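Local coordinates for protein aldehyde dehydrogenase (Listeria monocytogenes, PDB 3K9D) that probably oxidises aldehydes with NAD or NADP as electron acceptor, at residues 395-409 and 420-433. Residues are numbered along the deposited sequence; the frame is centred on the assembly and turned at random.
Sequences SRLLVNTPGALGGIG and LGCGAVGGSSSSDN
Two oxygens are each gripped by two N-H groups of the Arg-396 guanidinium. On one flank NE and NH2 converge on Asn-433 OD1, the NH2 to OD1 distance being 2.7 Å; on the end, NH1 and NH2 close on the backbone oxygen of Gly-421, with NH1 to O at 3.1 Å. Both acceptors lie close to the guanidinium plane, and the Asn-433 amide is turned only 22° from it; the four bonds together hold the head's rotation. A bend at chi3 (54°) brings that head round beneath Leu-420, whose CB sits 3.6 Å from Arg-396 CZ, over the centre of one face. The example illustrates how a buried cation can tie an irregular loop to a strand through neutral oxygens. Arg-396 lies on strand 396-399, outermost within this chain of the parallel sheet in the Rossmann-like catalytic domain of the aldehyde dehydrogenase fold, and in the dimer this sheet continues into the second subunit. Asn-433 then relays the grip: its ND2 donates almost straight (168°) to Gly-407 O at 2.9 Å, in the short helix 403-407 that follows the strand, and also hydrogen-bonds to Val-415 O. Beside this bond Leu-420 CD1 meets Ile-408 CG2 at 4.0 Å. Next to the arginine in sequence, Ser-395 OG packs 3.4 Å from Ser-431 CB while hydrogen-bonding to Gly-372 O, and a water joins Ser-395 O to Ser-431 O. Ser-431 OG itself makes a hydrogen bond with Ile-442 O of the second subunit, and Asp-432 forms a salt bridge with Arg-444 of that same chain.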
loop_
_atom_site.group_PDB
_atom_site.type_symbol
_atom_site.label_atom_id
_atom_site.label_comp_id
_atom_site.label_asym_id
_atom_site.label_seq_id
_atom_site.Cartn_x
_atom_site.Cartn_y
_atom_site.Cartn_z
ATOM N N SER A 395 -4.447 -14.421 -4.955
ATOM C CA SER A 395 -5.067 -13.136 -5.272
ATOM C C SER A 395 -5.821 -13.162 -6.587
ATOM O O SER A 395 -6.702 -12.328 -6.830
ATOM C CB SER A 395 -4.020 -12.038 -5.295
ATOM O OG SER A 395 -3.369 -11.966 -4.034
ATOM N N ARG A 396 -5.469 -14.116 -7.442
ATOM C CA ARG A 396 -6.175 -14.289 -8.706
ATOM C C ARG A 396 -6.472 -15.768 -8.901
ATOM O O ARG A 396 -5.572 -16.593 -8.938
ATOM C CB ARG A 396 -5.402 -13.662 -9.897
ATOM C CG ARG A 396 -3.961 -14.134 -10.052
ATOM C CD ARG A 396 -3.067 -13.221 -10.892
ATOM N NE ARG A 396 -3.041 -11.834 -10.442
ATOM C CZ ARG A 396 -2.465 -11.363 -9.331
ATOM N NH1 ARG A 396 -1.836 -12.155 -8.482
ATOM N NH2 ARG A 396 -2.526 -10.061 -9.069
ATOM N N LEU A 397 -7.751 -16.105 -8.988
ATOM C CA LEU A 397 -8.137 -17.484 -9.244
ATOM C C LEU A 397 -8.795 -17.609 -10.609
ATOM O O LEU A 397 -9.850 -17.051 -10.877
ATOM C CB LEU A 397 -9.042 -18.027 -8.143
ATOM C CG LEU A 397 -8.932 -19.524 -7.841
ATOM C CD1 LEU A 397 -9.461 -19.763 -6.453
ATOM C CD2 LEU A 397 -9.686 -20.369 -8.832
ATOM N N LEU A 398 -8.157 -18.371 -11.477
ATOM C CA LEU A 398 -8.580 -18.408 -12.865
ATOM C C LEU A 398 -9.480 -19.595 -13.160
ATOM O O LEU A 398 -9.198 -20.707 -12.743
ATOM C CB LEU A 398 -7.363 -18.366 -13.773
ATOM C CG LEU A 398 -6.433 -17.211 -13.408
ATOM C CD1 LEU A 398 -5.175 -17.338 -14.198
ATOM C CD2 LEU A 398 -7.083 -15.828 -13.598
ATOM N N VAL A 399 -10.593 -19.322 -13.844
ATOM C CA VAL A 399 -11.552 -20.352 -14.191
ATOM C C VAL A 399 -11.621 -20.511 -15.713
ATOM O O VAL A 399 -11.879 -19.538 -16.435
ATOM C CB VAL A 399 -12.957 -20.071 -13.592
ATOM C CG1 VAL A 399 -13.903 -21.236 -13.864
ATOM C CG2 VAL A 399 -12.869 -19.802 -12.070
ATOM N N ASN A 400 -11.375 -21.738 -16.171
ATOM C CA ASN A 400 -11.535 -22.146 -17.583
ATOM C C ASN A 400 -10.771 -21.258 -18.570
ATOM O O ASN A 400 -11.339 -20.743 -19.533
ATOM C CB ASN A 400 -13.026 -22.241 -17.960
ATOM C CG ASN A 400 -13.757 -23.323 -17.188
ATOM O OD1 ASN A 400 -13.177 -24.318 -16.791
ATOM N ND2 ASN A 400 -15.039 -23.146 -17.012
ATOM N N THR A 401 -9.482 -21.085 -18.315
ATOM C CA THR A 401 -8.681 -20.143 -19.084
ATOM C C THR A 401 -7.233 -20.590 -18.933
ATOM O O THR A 401 -6.921 -21.295 -17.971
ATOM C CB THR A 401 -8.939 -18.641 -18.622
ATOM O OG1 THR A 401 -8.602 -17.718 -19.677
ATOM C CG2 THR A 401 -8.206 -18.279 -17.332
ATOM N N PRO A 402 -6.365 -20.243 -19.904
ATOM C CA PRO A 402 -4.917 -20.438 -19.736
ATOM C C PRO A 402 -4.365 -19.593 -18.581
ATOM O O PRO A 402 -4.660 -18.405 -18.501
ATOM C CB PRO A 402 -4.325 -19.932 -21.060
ATOM C CG PRO A 402 -5.451 -19.660 -21.968
ATOM C CD PRO A 402 -6.717 -19.681 -21.226
ATOM N N GLY A 403 -3.563 -20.203 -17.709
ATOM C CA GLY A 403 -3.005 -19.517 -16.524
ATOM C C GLY A 403 -2.234 -18.230 -16.780
ATOM O O GLY A 403 -2.522 -17.213 -16.172
ATOM N N ALA A 404 -1.261 -18.281 -17.686
ATOM C CA ALA A 404 -0.399 -17.140 -18.006
ATOM C C ALA A 404 -1.195 -15.972 -18.570
ATOM O O ALA A 404 -0.998 -14.822 -18.182
ATOM C CB ALA A 404 0.659 -17.562 -19.018
ATOM N N LEU A 405 -2.104 -16.313 -19.479
ATOM C CA LEU A 405 -2.894 -15.386 -20.244
ATOM C C LEU A 405 -4.099 -14.884 -19.440
ATOM O O LEU A 405 -4.526 -13.753 -19.601
ATOM C CB LEU A 405 -3.351 -16.076 -21.540
ATOM C CG LEU A 405 -2.473 -16.152 -22.803
ATOM C CD1 LEU A 405 -0.965 -16.277 -22.566
ATOM C CD2 LEU A 405 -2.958 -17.318 -23.677
ATOM N N GLY A 406 -4.652 -15.723 -18.575
ATOM C CA GLY A 406 -5.773 -15.289 -17.750
ATOM C C GLY A 406 -5.346 -14.433 -16.567
ATOM O O GLY A 406 -6.034 -13.473 -16.211
ATOM N N GLY A 407 -4.193 -14.768 -15.982
ATOM C CA GLY A 407 -3.656 -14.075 -14.789
ATOM C C GLY A 407 -3.234 -12.645 -15.042
ATOM O O GLY A 407 -3.387 -11.775 -14.170
ATOM N N ILE A 408 -2.721 -12.394 -16.244
ATOM C CA ILE A 408 -2.366 -11.042 -16.666
ATOM C C ILE A 408 -3.558 -10.224 -17.201
ATOM O O ILE A 408 -3.426 -9.037 -17.440
ATOM C CB ILE A 408 -1.141 -11.017 -17.658
ATOM C CG1 ILE A 408 -1.514 -11.497 -19.068
ATOM C CG2 ILE A 408 0.078 -11.769 -17.057
ATOM C CD1 ILE A 408 -0.343 -11.477 -20.061
ATOM N N GLY A 409 -4.714 -10.858 -17.388
ATOM C CA GLY A 409 -5.883 -10.167 -17.941
ATOM C C GLY A 409 -5.938 -10.077 -19.466
ATOM O O GLY A 409 -6.556 -9.159 -20.021
ATOM N N LEU A 420 1.734 -8.296 -10.979
ATOM C CA LEU A 420 0.659 -9.026 -10.365
ATOM C C LEU A 420 0.964 -9.102 -8.872
ATOM O O LEU A 420 1.844 -9.854 -8.453
ATOM C CB LEU A 420 0.556 -10.427 -11.012
ATOM C CG LEU A 420 0.505 -10.486 -12.557
ATOM C CD1 LEU A 420 0.285 -11.910 -13.078
ATOM C CD2 LEU A 420 -0.573 -9.598 -13.120
ATOM N N GLY A 421 0.273 -8.289 -8.075
ATOM C CA GLY A 421 0.546 -8.247 -6.638
ATOM C C GLY A 421 0.122 -9.538 -5.965
ATOM O O GLY A 421 -0.869 -10.143 -6.375
ATOM N N CYS A 422 0.889 -9.973 -4.961
ATOM C CA CYS A 422 0.556 -11.181 -4.207
ATOM C C CYS A 422 -0.188 -10.889 -2.900
ATOM O O CYS A 422 -0.630 -11.818 -2.205
ATOM C CB CYS A 422 1.793 -12.050 -3.948
ATOM S SG CYS A 422 3.198 -11.237 -3.156
ATOM N N GLY A 423 -0.336 -9.603 -2.566
ATOM C CA GLY A 423 -1.016 -9.242 -1.336
ATOM C C GLY A 423 -0.244 -9.601 -0.093
ATOM O O GLY A 423 0.922 -10.016 -0.161
ATOM N N ALA A 424 -0.909 -9.451 1.051
ATOM C CA ALA A 424 -0.280 -9.654 2.347
ATOM C C ALA A 424 0.255 -11.065 2.576
ATOM O O ALA A 424 1.325 -11.219 3.167
ATOM C CB ALA A 424 -1.229 -9.277 3.440
ATOM N N VAL A 425 -0.470 -12.085 2.106
ATOM C CA VAL A 425 -0.079 -13.484 2.348
ATOM C C VAL A 425 1.264 -13.806 1.677
ATOM O O VAL A 425 2.061 -14.580 2.205
ATOM C CB VAL A 425 -1.217 -14.516 2.014
ATOM C CG1 VAL A 425 -1.411 -14.686 0.534
ATOM C CG2 VAL A 425 -0.960 -15.873 2.687
ATOM N N GLY A 426 1.537 -13.135 0.566
ATOM C CA GLY A 426 2.821 -13.244 -0.104
ATOM C C GLY A 426 3.827 -12.165 0.266
ATOM O O GLY A 426 4.910 -12.119 -0.308
ATOM N N GLY A 427 3.481 -11.304 1.224
ATOM C CA GLY A 427 4.389 -10.251 1.699
ATOM C C GLY A 427 4.370 -8.927 0.953
ATOM O O GLY A 427 5.341 -8.153 1.017
ATOM N N SER A 428 3.272 -8.659 0.246
ATOM C CA SER A 428 3.117 -7.424 -0.519
ATOM C C SER A 428 2.012 -6.513 0.014
ATOM O O SER A 428 1.161 -6.937 0.796
ATOM C CB SER A 428 2.875 -7.737 -2.004
ATOM O OG SER A 428 2.679 -6.550 -2.761
ATOM N N SER A 429 2.035 -5.259 -0.432
ATOM C CA SER A 429 1.045 -4.248 -0.048
ATOM C C SER A 429 -0.256 -4.303 -0.849
ATOM O O SER A 429 -1.246 -3.668 -0.476
ATOM C CB SER A 429 1.655 -2.860 -0.200
ATOM O OG SER A 429 2.066 -2.646 -1.542
ATOM N N SER A 430 -0.247 -5.040 -1.956
ATOM C CA SER A 430 -1.398 -5.098 -2.843
ATOM C C SER A 430 -1.579 -6.469 -3.474
ATOM O O SER A 430 -0.607 -7.121 -3.847
ATOM C CB SER A 430 -1.231 -4.095 -3.981
ATOM O OG SER A 430 -2.394 -4.061 -4.796
ATOM N N SER A 431 -2.837 -6.862 -3.644
ATOM C CA SER A 431 -3.200 -8.085 -4.351
ATOM C C SER A 431 -3.639 -7.749 -5.779
ATOM O O SER A 431 -4.084 -8.625 -6.530
ATOM C CB SER A 431 -4.355 -8.777 -3.621
ATOM O OG SER A 431 -5.464 -7.893 -3.508
ATOM N N ASP A 432 -3.523 -6.476 -6.153
ATOM C CA ASP A 432 -4.061 -6.053 -7.436
ATOM C C ASP A 432 -3.171 -6.443 -8.605
ATOM O O ASP A 432 -1.952 -6.618 -8.456
ATOM C CB ASP A 432 -4.352 -4.546 -7.459
ATOM C CG ASP A 432 -5.330 -4.117 -6.361
ATOM O OD1 ASP A 432 -6.118 -4.954 -5.866
ATOM O OD2 ASP A 432 -5.304 -2.933 -5.987
ATOM N N ASN A 433 -3.808 -6.624 -9.758
ATOM C CA ASN A 433 -3.123 -6.469 -11.034
ATOM C C ASN A 433 -3.009 -4.978 -11.157
ATOM O O ASN A 433 -4.011 -4.278 -11.288
ATOM C CB ASN A 433 -3.981 -7.009 -12.176
ATOM C CG ASN A 433 -3.847 -8.518 -12.364
ATOM O OD1 ASN A 433 -3.634 -9.264 -11.415
ATOM N ND2 ASN A 433 -3.985 -8.972 -13.602
HETATM O O HOH W 1 -6.465 -9.748 -7.517
#